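Local coordinates for protein ribokinase RBSK (Mycobacterium tuberculosis, PDB 3GO6) that probably phosphorylates D-ribose at O-5 with ATP and magnesium to give ribose 5-phosphate, and works as a homodimer of the PfkB carbohydrate kinase family, at residues A[20-26]-A[70-76]; A[36-40]-A[115-119]; A[169-173]-A[255-261]; A[233-238]-A[276-280]. All coordinates share one frame; numbering follows the deposited sequence.

Contact 1. Residues A[20-26]-A[70-76]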
# COMPACT_ATOMS: atom_id res chain seq x y z
N PRO A 20 -10.73 -7.47 34.31
CA PRO A 20 -10.92 -6.03 34.10
C PRO A 20 -11.71 -5.76 32.83
O PRO A 20 -11.56 -6.48 31.85
CB PRO A 20 -9.49 -5.48 34.00
CG PRO A 20 -8.67 -6.61 33.67
CD PRO A 20 -9.32 -7.86 34.19
N ARG A 21 -12.55 -4.74 32.86
CA ARG A 21 -13.36 -4.38 31.72
C ARG A 21 -12.66 -3.23 31.03
O ARG A 21 -12.58 -2.12 31.57
CB ARG A 21 -14.79 -3.99 32.14
CG ARG A 21 -15.54 -5.09 32.89
CD ARG A 21 -16.78 -4.54 33.60
NE ARG A 21 -16.45 -3.52 34.60
CZ ARG A 21 -17.34 -2.70 35.18
NH1 ARG A 21 -18.63 -2.77 34.86
NH2 ARG A 21 -16.93 -1.81 36.08
N VAL A 22 -12.13 -3.50 29.84
CA VAL A 22 -11.43 -2.48 29.07
C VAL A 22 -12.33 -2.04 27.93
O VAL A 22 -12.82 -2.88 27.17
CB VAL A 22 -10.08 -3.01 28.54
CG1 VAL A 22 -9.46 -2.02 27.57
CG2 VAL A 22 -9.14 -3.30 29.74
N CYS A 23 -12.56 -0.72 27.82
CA CYS A 23 -13.22 -0.16 26.64
C CYS A 23 -12.20 0.58 25.76
O CYS A 23 -11.53 1.52 26.21
CB CYS A 23 -14.35 0.79 27.05
SG CYS A 23 -15.02 1.65 25.61
N VAL A 24 -12.06 0.13 24.51
CA VAL A 24 -11.15 0.78 23.58
C VAL A 24 -11.97 1.64 22.63
O VAL A 24 -12.87 1.14 21.95
CB VAL A 24 -10.31 -0.24 22.78
CG1 VAL A 24 -9.35 0.46 21.81
CG2 VAL A 24 -9.56 -1.17 23.74
N VAL A 25 -11.67 2.93 22.58
CA VAL A 25 -12.34 3.82 21.63
C VAL A 25 -11.24 4.27 20.67
O VAL A 25 -10.30 4.96 21.07
CB VAL A 25 -13.02 5.04 22.34
CG1 VAL A 25 -13.55 6.06 21.31
CG2 VAL A 25 -14.18 4.57 23.23
N GLY A 26 -11.33 3.85 19.41
CA GLY A 26 -10.21 4.07 18.50
C GLY A 26 -10.43 3.54 17.11
O GLY A 26 -11.58 3.34 16.68
N GLY A 70 -6.26 -11.09 28.90
CA GLY A 70 -7.24 -11.51 29.91
C GLY A 70 -8.33 -10.51 30.27
O GLY A 70 -9.17 -10.77 31.14
N ALA A 71 -8.34 -9.34 29.62
CA ALA A 71 -9.38 -8.37 29.88
C ALA A 71 -10.67 -8.75 29.15
O ALA A 71 -10.65 -9.47 28.15
CB ALA A 71 -8.93 -6.93 29.46
N GLN A 72 -11.79 -8.26 29.67
CA GLN A 72 -13.04 -8.31 28.93
C GLN A 72 -13.16 -7.01 28.17
O GLN A 72 -13.23 -5.94 28.76
CB GLN A 72 -14.22 -8.53 29.87
CG GLN A 72 -15.37 -9.27 29.17
CD GLN A 72 -14.96 -10.68 28.69
OE1 GLN A 72 -14.60 -11.54 29.51
NE2 GLN A 72 -15.01 -10.91 27.37
N VAL A 73 -13.15 -7.10 26.84
CA VAL A 73 -12.92 -5.91 26.01
C VAL A 73 -14.13 -5.57 25.14
O VAL A 73 -14.73 -6.46 24.53
CB VAL A 73 -11.68 -6.09 25.11
CG1 VAL A 73 -11.39 -4.80 24.31
CG2 VAL A 73 -10.45 -6.50 25.95
N GLN A 74 -14.46 -4.29 25.12
CA GLN A 74 -15.39 -3.71 24.14
C GLN A 74 -14.64 -2.72 23.26
O GLN A 74 -13.81 -1.93 23.75
CB GLN A 74 -16.50 -2.96 24.87
CG GLN A 74 -17.46 -3.89 25.62
CD GLN A 74 -18.37 -4.68 24.68
OE1 GLN A 74 -18.53 -4.35 23.50
NE2 GLN A 74 -18.96 -5.74 25.21
N PHE A 75 -14.91 -2.75 21.95
CA PHE A 75 -14.33 -1.79 21.03
C PHE A 75 -15.44 -0.87 20.51
O PHE A 75 -16.55 -1.33 20.17
CB PHE A 75 -13.60 -2.53 19.90
CG PHE A 75 -13.07 -1.65 18.81
CD1 PHE A 75 -11.97 -0.81 19.02
CD2 PHE A 75 -13.68 -1.66 17.54
CE1 PHE A 75 -11.48 0.01 18.00
CE2 PHE A 75 -13.20 -0.84 16.50
CZ PHE A 75 -12.09 -0.00 16.73
N SER A 76 -15.16 0.43 20.51
CA SER A 76 -16.01 1.44 19.90
C SER A 76 -15.20 2.12 18.80
O SER A 76 -14.16 2.72 19.06
CB SER A 76 -16.46 2.45 20.96
OG SER A 76 -17.29 3.45 20.37
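Strands 21-25 and 72-76 pair in parallel at one border of the large central sheet of the ribokinase fold, Arg21 beside Gln72 and Val25 beside Ser76. They are the two arms of a beta-alpha-beta crossover: helix 58-68 runs in the connection, together with the strands of the substrate lid. Within this chain 72-76 is the outermost strand, while 21-25 is hydrogen-bonded on its other side to strand 146-149. The backbones form an unbroken ladder of six bonds, from Gln72 N to Pro20 O at 2.8 Å up to Gly26 N to Ser76 O at 3.1 Å. Val22, Val24, Val73 and Phe75 share one face, which helix 58-68 covers at Val24 and Val73, and helix 246-257 at Val22. There Val22 CG2 presses on Ala71 CB at 3.6 Å, and Val24 sends its two branches to different neighbours, CG2 to Val73 CG1 (4.1 Å) and CG1 to Phe75 CD1 (4.0 Å). Arg21, Cys23, Gln74 and Ser76 lie on the other face. Arg21 turns its guanidinium to a salt bridge with Asp145, and Ser76 OG bonds to Arg101 O. With CG anti to the backbone N (chi1 174°), the Phe75 ring reaches beyond its bridge partner Val24 toward Gly26, and its CZ comes to 3.4 Å from Gly26 O.

Contact 2. Residues A[36-40]-A[115-119]; sequences VDALP and VVDAS
The carboxylate of Asp117 has Leu39 lying obliquely to one side of its plane, with Leu39 CG 3.6 Å from Asp117 OD2, and both donors of Ser119 on the other side. Ser119 N reaches Asp117 OD1 from above the plane, 43° out of it, and the Ser119 hydroxyl gives a second bond to OD1 on the syn side at 2.7 Å. The first of these bonds makes an Asx turn; a weak bond from Glu121 N also goes to OD1. Asp117 CG sits between its own backbone N and carbonyl carbon (chi1 73°), which brings the carboxylate over the turn that follows. The course of the backbone sets Asp117 CB 3.5 Å from Asp37 O.

Both segments belong to the four-stranded lid of the ribokinase fold, at the ends of the parallel neighbours 29-35 and 110-116. Val36 N continues their pairing with a bond to Val116 O (2.9 Å), and Ala118 N then binds Asp37 O at 3.0 Å with the donor tilted 32° from the carbonyl plane. Beneath this, Val115 CG1 is the common apolar point: Val36 CG2 stands 3.6 Å from it, and Leu39 CD2 3.8 Å, the leucine and Val115 lying alongside and pointing opposite ways. In the dimer, where the lids of ribokinases pack together, Leu125 of the second subunit covers Val36 and Val115, and Pro42 of that subunit touches Leu39.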
# COMPACT_ATOMS: atom_id res chain seq x y z
N VAL A 36 10.92 -4.57 3.17
CA VAL A 36 11.95 -3.99 2.31
C VAL A 36 13.35 -4.21 2.93
O VAL A 36 13.46 -4.58 4.11
CB VAL A 36 11.74 -2.46 2.09
CG1 VAL A 36 10.40 -2.19 1.36
CG2 VAL A 36 11.79 -1.71 3.43
N ASP A 37 14.40 -3.98 2.16
CA ASP A 37 15.74 -3.93 2.75
C ASP A 37 15.93 -2.62 3.51
O ASP A 37 16.23 -2.62 4.70
CB ASP A 37 16.82 -4.09 1.68
CG ASP A 37 18.22 -4.12 2.28
OD1 ASP A 37 18.49 -4.99 3.15
OD2 ASP A 37 19.03 -3.24 1.91
N ALA A 38 15.70 -1.50 2.83
CA ALA A 38 15.78 -0.17 3.42
C ALA A 38 14.47 0.60 3.22
O ALA A 38 13.84 0.51 2.15
CB ALA A 38 16.94 0.61 2.80
N LEU A 39 14.07 1.38 4.21
CA LEU A 39 12.91 2.28 4.04
C LEU A 39 13.14 3.23 2.86
O LEU A 39 14.25 3.78 2.71
CB LEU A 39 12.63 3.08 5.32
CG LEU A 39 12.37 2.27 6.59
CD1 LEU A 39 12.39 3.17 7.82
CD2 LEU A 39 11.03 1.49 6.52
N PRO A 40 12.11 3.43 2.01
CA PRO A 40 12.25 4.37 0.89
C PRO A 40 12.53 5.81 1.37
O PRO A 40 11.99 6.25 2.39
CB PRO A 40 10.89 4.32 0.18
CG PRO A 40 10.23 3.05 0.67
CD PRO A 40 10.76 2.82 2.06
N VAL A 115 5.67 -0.37 6.63
CA VAL A 115 6.87 -0.80 5.93
C VAL A 115 7.91 -1.24 6.98
O VAL A 115 8.16 -0.52 7.94
CB VAL A 115 7.44 0.33 5.04
CG1 VAL A 115 8.58 -0.22 4.14
CG2 VAL A 115 6.33 0.93 4.19
N VAL A 116 8.48 -2.43 6.79
CA VAL A 116 9.37 -3.04 7.80
C VAL A 116 10.68 -3.30 7.07
O VAL A 116 10.69 -3.92 6.01
CB VAL A 116 8.78 -4.36 8.37
CG1 VAL A 116 9.72 -5.01 9.41
CG2 VAL A 116 7.40 -4.09 8.98
N ASP A 117 11.77 -2.76 7.63
CA ASP A 117 13.10 -2.86 6.99
C ASP A 117 13.96 -3.98 7.58
O ASP A 117 13.52 -4.76 8.45
CB ASP A 117 13.83 -1.49 6.95
CG ASP A 117 14.35 -1.02 8.34
OD1 ASP A 117 14.52 -1.83 9.27
OD2 ASP A 117 14.62 0.19 8.48
N ALA A 118 15.20 -4.08 7.10
CA ALA A 118 16.11 -5.15 7.51
C ALA A 118 16.47 -5.18 9.00
O ALA A 118 16.81 -6.24 9.54
CB ALA A 118 17.37 -5.13 6.63
N SER A 119 16.39 -4.03 9.67
CA SER A 119 16.67 -3.97 11.10
C SER A 119 15.42 -4.23 11.98
O SER A 119 15.49 -4.11 13.22
CB SER A 119 17.26 -2.62 11.46
OG SER A 119 16.28 -1.61 11.31

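Contact 3. Residues A[169-173]-A[255-261]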
# COMPACT_ATOMS: atom_id res chain seq x y z
N ASP A 169 -15.58 7.20 37.08
CA ASP A 169 -14.31 6.86 37.75
C ASP A 169 -13.54 5.69 37.11
O ASP A 169 -12.88 4.92 37.81
CB ASP A 169 -14.47 6.69 39.28
CG ASP A 169 -13.12 6.69 40.04
OD1 ASP A 169 -12.22 7.53 39.74
OD2 ASP A 169 -12.96 5.84 40.96
N ALA A 170 -13.62 5.58 35.78
CA ALA A 170 -12.74 4.70 35.01
C ALA A 170 -11.39 5.37 34.77
O ALA A 170 -11.32 6.60 34.68
CB ALA A 170 -13.37 4.34 33.69
N VAL A 171 -10.34 4.57 34.65
CA VAL A 171 -9.04 5.08 34.25
C VAL A 171 -9.08 5.65 32.81
O VAL A 171 -9.52 4.98 31.88
CB VAL A 171 -7.96 3.98 34.33
CG1 VAL A 171 -6.60 4.51 33.81
CG2 VAL A 171 -7.84 3.46 35.75
N VAL A 172 -8.61 6.89 32.64
CA VAL A 172 -8.44 7.46 31.30
C VAL A 172 -7.00 7.21 30.83
O VAL A 172 -6.05 7.78 31.36
CB VAL A 172 -8.80 8.96 31.24
CG1 VAL A 172 -8.52 9.50 29.85
CG2 VAL A 172 -10.27 9.18 31.61
N MET A 173 -6.86 6.35 29.83
CA MET A 173 -5.56 5.97 29.30
C MET A 173 -5.49 6.32 27.82
O MET A 173 -6.31 5.85 27.01
CB MET A 173 -5.34 4.46 29.55
CG MET A 173 -3.94 3.92 29.13
SD MET A 173 -3.72 2.16 29.48
CE MET A 173 -3.54 2.18 31.26
N ALA A 255 -3.40 -1.58 29.59
CA ALA A 255 -4.82 -1.37 29.93
C ALA A 255 -5.42 -2.57 30.65
O ALA A 255 -6.23 -2.39 31.59
CB ALA A 255 -5.64 -1.04 28.67
N ALA A 256 -5.03 -3.77 30.23
CA ALA A 256 -5.56 -5.01 30.79
C ALA A 256 -5.06 -5.30 32.22
O ALA A 256 -5.62 -6.16 32.91
CB ALA A 256 -5.20 -6.17 29.89
N ASN A 257 -4.01 -4.58 32.64
CA ASN A 257 -3.36 -4.78 33.95
C ASN A 257 -3.32 -3.59 34.90
O ASN A 257 -2.89 -3.72 36.05
CB ASN A 257 -1.93 -5.30 33.73
CG ASN A 257 -1.90 -6.72 33.21
OD1 ASN A 257 -2.01 -7.66 33.99
ND2 ASN A 257 -1.81 -6.88 31.90
N TRP A 258 -3.76 -2.43 34.42
CA TRP A 258 -3.75 -1.22 35.23
C TRP A 258 -4.83 -1.25 36.33
O TRP A 258 -5.98 -1.57 36.04
CB TRP A 258 -3.97 0.00 34.35
CG TRP A 258 -3.43 1.27 34.94
CD1 TRP A 258 -4.13 2.23 35.63
CD2 TRP A 258 -2.07 1.73 34.88
NE1 TRP A 258 -3.28 3.26 36.00
CE2 TRP A 258 -2.01 2.97 35.56
CE3 TRP A 258 -0.89 1.21 34.34
CZ2 TRP A 258 -0.83 3.71 35.68
CZ3 TRP A 258 0.28 1.94 34.46
CH2 TRP A 258 0.31 3.17 35.14
N PRO A 259 -4.46 -0.90 37.58
CA PRO A 259 -5.46 -0.94 38.68
C PRO A 259 -6.51 0.18 38.59
O PRO A 259 -6.29 1.16 37.91
CB PRO A 259 -4.59 -0.69 39.92
CG PRO A 259 -3.47 0.16 39.41
CD PRO A 259 -3.14 -0.44 38.06
N ARG A 260 -7.64 0.03 39.30
CA ARG A 260 -8.63 1.12 39.44
C ARG A 260 -8.07 2.30 40.24
O ARG A 260 -7.21 2.10 41.11
CB ARG A 260 -9.92 0.59 40.08
CG ARG A 260 -10.49 -0.67 39.37
CD ARG A 260 -11.88 -1.07 39.89
NE ARG A 260 -12.18 -2.48 39.64
CZ ARG A 260 -13.40 -3.01 39.63
NH1 ARG A 260 -14.48 -2.24 39.85
NH2 ARG A 260 -13.56 -4.31 39.40
N ASN A 261 -8.51 3.52 39.92
CA ASN A 261 -8.02 4.74 40.58
C ASN A 261 -8.29 4.69 42.11
O ASN A 261 -9.27 4.07 42.53
CB ASN A 261 -8.68 5.99 39.98
CG ASN A 261 -8.26 6.28 38.52
OD1 ASN A 261 -7.11 6.07 38.11
ND2 ASN A 261 -9.22 6.82 37.74
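Met173 and Val171, on the same side of strand 171-175, press into Ala255 and Trp258, and this is the tight half of the contact. The first two torsions of Met173 are extended and carry SD to 3.7 Å from Ala255 CA; the bend at the third (chi3 -74°) turns CE back toward the indole. There Met173 CE lies 3.6 Å above the plane of the Trp258 ring, near its rim, with CD of the next residue, Pro259, on the opposite face, also toward the rim. Val171 CG1 adds a contact to Trp258 CD1 at 3.8 Å, the two side chains crossing at about a right angle, and Val171 CG2 meets Asn261 OD1 at 3.6 Å.

Toward the surface the fit relaxes. Asn261 ND2 stays 3.7 Å from Asp169 OD1, with amide and carboxylate planes turned 48° apart; that nitrogen makes a weak bond to Asp194 instead. Asp169 is exposed. With its positive phi, it is also the C-prime residue of the Schellman motif that ends the preceding helix. Helix 246-257 belongs to a helical layer on the central sheet, as in the alpha/beta/alpha sandwich of ribokinases.

Contact 4. Residues A[233-238]-A[276-280]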
# COMPACT_ATOMS: atom_id res chain seq x y z
N VAL A 233 11.73 0.73 33.34
CA VAL A 233 11.30 -0.66 33.45
C VAL A 233 11.84 -1.36 32.21
O VAL A 233 11.45 -1.01 31.09
CB VAL A 233 9.75 -0.79 33.50
CG1 VAL A 233 9.34 -2.25 33.61
CG2 VAL A 233 9.16 -0.00 34.68
N PRO A 234 12.78 -2.32 32.39
CA PRO A 234 13.35 -3.07 31.26
C PRO A 234 12.42 -4.09 30.62
O PRO A 234 11.46 -4.57 31.25
CB PRO A 234 14.56 -3.79 31.90
CG PRO A 234 14.14 -4.02 33.30
CD PRO A 234 13.40 -2.73 33.67
N ALA A 235 12.71 -4.42 29.37
CA ALA A 235 12.01 -5.49 28.65
C ALA A 235 12.95 -6.69 28.55
O ALA A 235 14.16 -6.51 28.58
CB ALA A 235 11.64 -5.00 27.24
N PRO A 236 12.40 -7.91 28.41
CA PRO A 236 13.22 -9.06 28.03
C PRO A 236 14.06 -8.80 26.77
O PRO A 236 13.60 -8.13 25.83
CB PRO A 236 12.19 -10.16 27.75
CG PRO A 236 11.00 -9.77 28.56
CD PRO A 236 10.98 -8.28 28.60
N THR A 237 15.29 -9.32 26.75
CA THR A 237 16.16 -9.19 25.59
C THR A 237 15.72 -10.21 24.55
O THR A 237 15.57 -11.38 24.86
CB THR A 237 17.64 -9.44 25.97
OG1 THR A 237 17.99 -8.59 27.06
CG2 THR A 237 18.56 -9.15 24.79
N VAL A 238 15.50 -9.76 23.31
CA VAL A 238 15.06 -10.65 22.23
C VAL A 238 15.76 -10.32 20.92
O VAL A 238 16.25 -9.20 20.73
CB VAL A 238 13.50 -10.60 22.02
CG1 VAL A 238 12.74 -11.06 23.28
CG2 VAL A 238 13.07 -9.23 21.58
N CYS A 276 5.76 -4.37 29.21
CA CYS A 276 7.12 -4.42 28.63
C CYS A 276 7.43 -5.81 28.08
O CYS A 276 7.94 -5.93 26.96
CB CYS A 276 8.19 -4.00 29.66
SG CYS A 276 8.36 -2.22 29.83
N ALA A 277 7.10 -6.85 28.84
CA ALA A 277 7.32 -8.22 28.38
C ALA A 277 6.50 -8.55 27.14
O ALA A 277 7.02 -9.15 26.21
CB ALA A 277 7.03 -9.25 29.49
N ALA A 278 5.23 -8.16 27.14
CA ALA A 278 4.35 -8.46 25.99
C ALA A 278 4.81 -7.75 24.72
O ALA A 278 4.80 -8.35 23.63
CB ALA A 278 2.89 -8.13 26.32
N GLY A 279 5.22 -6.50 24.86
CA GLY A 279 5.78 -5.73 23.75
C GLY A 279 6.99 -6.40 23.13
O GLY A 279 7.12 -6.45 21.89
N ALA A 280 7.87 -6.93 23.98
CA ALA A 280 9.06 -7.64 23.50
C ALA A 280 8.67 -8.89 22.69
O ALA A 280 9.16 -9.09 21.57
CB ALA A 280 9.96 -8.01 24.68
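Pro236 and Ala277 meet where the loop leaving border strand 229-233 runs over helix 265-282, on the nucleotide-binding side of the ribokinase fold. The helix surface here is shallow, built largely of alanine, and the loop fills its dips with small bumps. Foremost is the Pro236 ring, which sets its CD 3.7 Å from Ala277 CA and 4.1 Å from Ala280 CB, lodging over the step from one helical turn to the next. Its CG leans on the Ala277 methyl at the same time. Ala235 CB is a second, smaller bump: it stands 4.3 Å from both Cys276 CB and Ala280 CB, above the Cys276 carbonyl oxygen, which already accepts the helical bond from Ala280 N.

At the strand end of the loop the helix supplies the bump. The Cys276 sulfur is anti to its own carbonyl carbon (chi1 -81°), and this rotation carries it out to Val233, whose CG1 it meets at 3.9 Å, while Cys276 CB fits beneath Pro234 O at 3.7 Å. Phe250 of helix 246-257 also touches Cys276. The cysteine belongs to an ADP site seen in this protein, although no ADP is bound to this chain in the model; the loop probably lies behind one wall of the nucleotide pocket, and Gly221 of that site is close by.

Farther along, Ala280 CB rests 3.8 Å from Pro236 O. At the other end of the contact Val238 CG2 lies 3.9 Å from Ala280 O, the oxygen that also accepts a bond from Thr283 OG1.

How the contacts relate
Contacts 1 and 3 are neighbours, their centres about 11 Å apart, and both rest on the large central sheet; they touch where Pro20, Val22 and Ala71 pack on Ala255 and Ala256 of helix 246-257. Contact 4 lies about 21 Å from contact 3 between centres; its helix 265-282 follows helix 246-257. Contact 2 sits apart in the lid sheet, about 33 Å from contact 1 between centres, on the other side of the chain's centre. Contacts 1 and 2 interleave along the chain, as do 3 and 4, the first pair closing before the second opens. The first third supplies strands to both lid and core; the later contacts lie in the core and its nucleotide side.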